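Local coordinates for cell surface protein (Faecalibacterium prausnitzii A2-165, PDB 4GT6) that is of unknown function but, as an extracellular protein built of BspA-type leucine-rich repeats, probably binds other proteins, at residues 24-29 and 49-54. Numbering follows the deposited sequence.
Sequences ATITKY and YPVSKI
Tyr49 meets Ala24 through its CB, 3.8 Å from the methyl CB of Ala24, while its flat ring is carried away from strand 24-29, toward Leu18, Val42 and His44. The flat groups that join the strands are peptide units, linked N-H to C=O in a parallel beta pair with a beta bulge near the N-terminal end of this leucine-rich repeat solenoid. Ala24, Ile26, Val51 and Ile54 point to one face of the sheet, Thr25 and Lys53 to the other. Ala24 N bonds Pro50 O at 2.8 Å. Ser52 N returns a bond to Ala24 O at 3.0 Å. The register then slips by one residue, and Ile26 N reaches Lys53 O, again at 3.0 Å. At the bulge Lys53 N is buried by the contact with no partner in the model. On the face of Ala24, Ile26, Val51 and Ile54, Ile26 crosses Val51 at about a right angle, Ile26 CG1 lying 3.6 Å from Val51 CG1. The Ile26 CD1 methyl rests against both Val51 methyls. On the other face Thr25 runs alongside Lys53, whose extended chain starts with CG anti to the backbone N (chi1 175°) and passes both Thr25 branches; its NZ ends in a weak, long ion pair with Glu77. Thr25 OG1 is hydrogen-bonded to Asn19, beyond the pair. An alanine at Thr25 would probably leave Asn19 without that bond and the Lys53 chain without the OG1 and CG2 contacts that flank it, freer to turn. Strand 24-29 also pairs antiparallel with strand 14-18, so it lies between that strand and strand 47-54 in the sheet. Thr25 CG2 lies 3.8 Å from Lys53 CG, and Thr25 OG1 sits against Lys53 CB.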
# COMPACT_ATOMS: atom_id res chain seq x y z
N ALA A 24 2.78 -25.70 -23.77
CA ALA A 24 1.36 -25.38 -23.73
C ALA A 24 1.07 -24.42 -22.60
O ALA A 24 1.77 -24.40 -21.58
CB ALA A 24 0.53 -26.64 -23.55
N THR A 25 0.01 -23.63 -22.78
CA THR A 25 -0.52 -22.74 -21.74
C THR A 25 -1.89 -23.24 -21.39
O THR A 25 -2.72 -23.37 -22.30
CB THR A 25 -0.56 -21.29 -22.23
OG1 THR A 25 0.78 -20.84 -22.45
CG2 THR A 25 -1.31 -20.34 -21.22
N ILE A 26 -2.15 -23.51 -20.09
CA ILE A 26 -3.51 -23.88 -19.62
C ILE A 26 -4.40 -22.65 -19.75
O ILE A 26 -4.04 -21.60 -19.23
CB ILE A 26 -3.49 -24.39 -18.15
CG1 ILE A 26 -2.62 -25.66 -17.96
CG2 ILE A 26 -4.94 -24.58 -17.60
CD1 ILE A 26 -2.92 -26.82 -18.84
N THR A 27 -5.56 -22.77 -20.40
CA THR A 27 -6.43 -21.59 -20.58
C THR A 27 -7.79 -21.71 -19.88
O THR A 27 -8.46 -20.70 -19.72
CB THR A 27 -6.64 -21.31 -22.08
OG1 THR A 27 -7.14 -22.49 -22.70
CG2 THR A 27 -5.36 -20.82 -22.77
N LYS A 28 -8.19 -22.93 -19.50
CA LYS A 28 -9.47 -23.18 -18.82
C LYS A 28 -9.38 -24.45 -17.99
O LYS A 28 -8.67 -25.38 -18.35
CB LYS A 28 -10.61 -23.31 -19.87
CG LYS A 28 -12.04 -23.30 -19.29
CD LYS A 28 -13.12 -23.39 -20.39
CE LYS A 28 -14.47 -23.01 -19.84
NZ LYS A 28 -15.47 -22.80 -20.92
N TYR A 29 -10.13 -24.48 -16.88
CA TYR A 29 -10.26 -25.65 -16.04
C TYR A 29 -11.76 -25.92 -15.93
O TYR A 29 -12.50 -25.01 -15.54
CB TYR A 29 -9.61 -25.47 -14.68
CG TYR A 29 -9.96 -26.58 -13.72
CD1 TYR A 29 -9.44 -27.87 -13.89
CD2 TYR A 29 -10.83 -26.37 -12.66
CE1 TYR A 29 -9.72 -28.89 -12.98
CE2 TYR A 29 -11.13 -27.38 -11.75
CZ TYR A 29 -10.56 -28.63 -11.91
OH TYR A 29 -10.82 -29.62 -11.00
N TYR A 49 3.12 -31.86 -24.96
CA TYR A 49 3.54 -30.51 -24.67
C TYR A 49 3.75 -30.32 -23.20
O TYR A 49 2.80 -30.46 -22.46
CB TYR A 49 2.49 -29.49 -25.16
CG TYR A 49 2.29 -29.52 -26.65
CD1 TYR A 49 1.43 -30.44 -27.24
CD2 TYR A 49 2.96 -28.63 -27.48
CE1 TYR A 49 1.28 -30.51 -28.63
CE2 TYR A 49 2.82 -28.68 -28.87
CZ TYR A 49 1.95 -29.61 -29.43
OH TYR A 49 1.82 -29.67 -30.80
N PRO A 50 4.94 -29.92 -22.74
CA PRO A 50 5.06 -29.51 -21.32
C PRO A 50 4.23 -28.26 -21.06
O PRO A 50 4.12 -27.40 -21.95
CB PRO A 50 6.57 -29.19 -21.16
CG PRO A 50 7.22 -29.77 -22.37
CD PRO A 50 6.20 -29.67 -23.46
N VAL A 51 3.62 -28.14 -19.87
CA VAL A 51 2.82 -26.95 -19.52
C VAL A 51 3.75 -25.89 -18.92
O VAL A 51 4.24 -26.05 -17.80
CB VAL A 51 1.66 -27.34 -18.58
CG1 VAL A 51 0.94 -26.11 -18.03
CG2 VAL A 51 0.68 -28.28 -19.30
N SER A 52 3.97 -24.79 -19.65
CA SER A 52 4.89 -23.72 -19.21
C SER A 52 4.17 -22.55 -18.56
O SER A 52 4.82 -21.71 -17.92
CB SER A 52 5.70 -23.19 -20.40
OG SER A 52 4.82 -22.61 -21.35
N LYS A 53 2.83 -22.48 -18.70
CA LYS A 53 2.12 -21.33 -18.16
C LYS A 53 0.71 -21.66 -17.72
O LYS A 53 0.01 -22.44 -18.38
CB LYS A 53 2.08 -20.20 -19.23
CG LYS A 53 1.25 -18.96 -18.83
CD LYS A 53 1.34 -17.85 -19.88
CE LYS A 53 0.52 -16.62 -19.50
NZ LYS A 53 0.55 -15.65 -20.64
N ILE A 54 0.30 -21.05 -16.60
CA ILE A 54 -1.10 -21.06 -16.15
C ILE A 54 -1.67 -19.78 -16.74
O ILE A 54 -1.24 -18.69 -16.36
CB ILE A 54 -1.22 -21.12 -14.62
CG1 ILE A 54 -0.60 -22.45 -14.09
CG2 ILE A 54 -2.73 -20.99 -14.22
CD1 ILE A 54 -0.32 -22.42 -12.60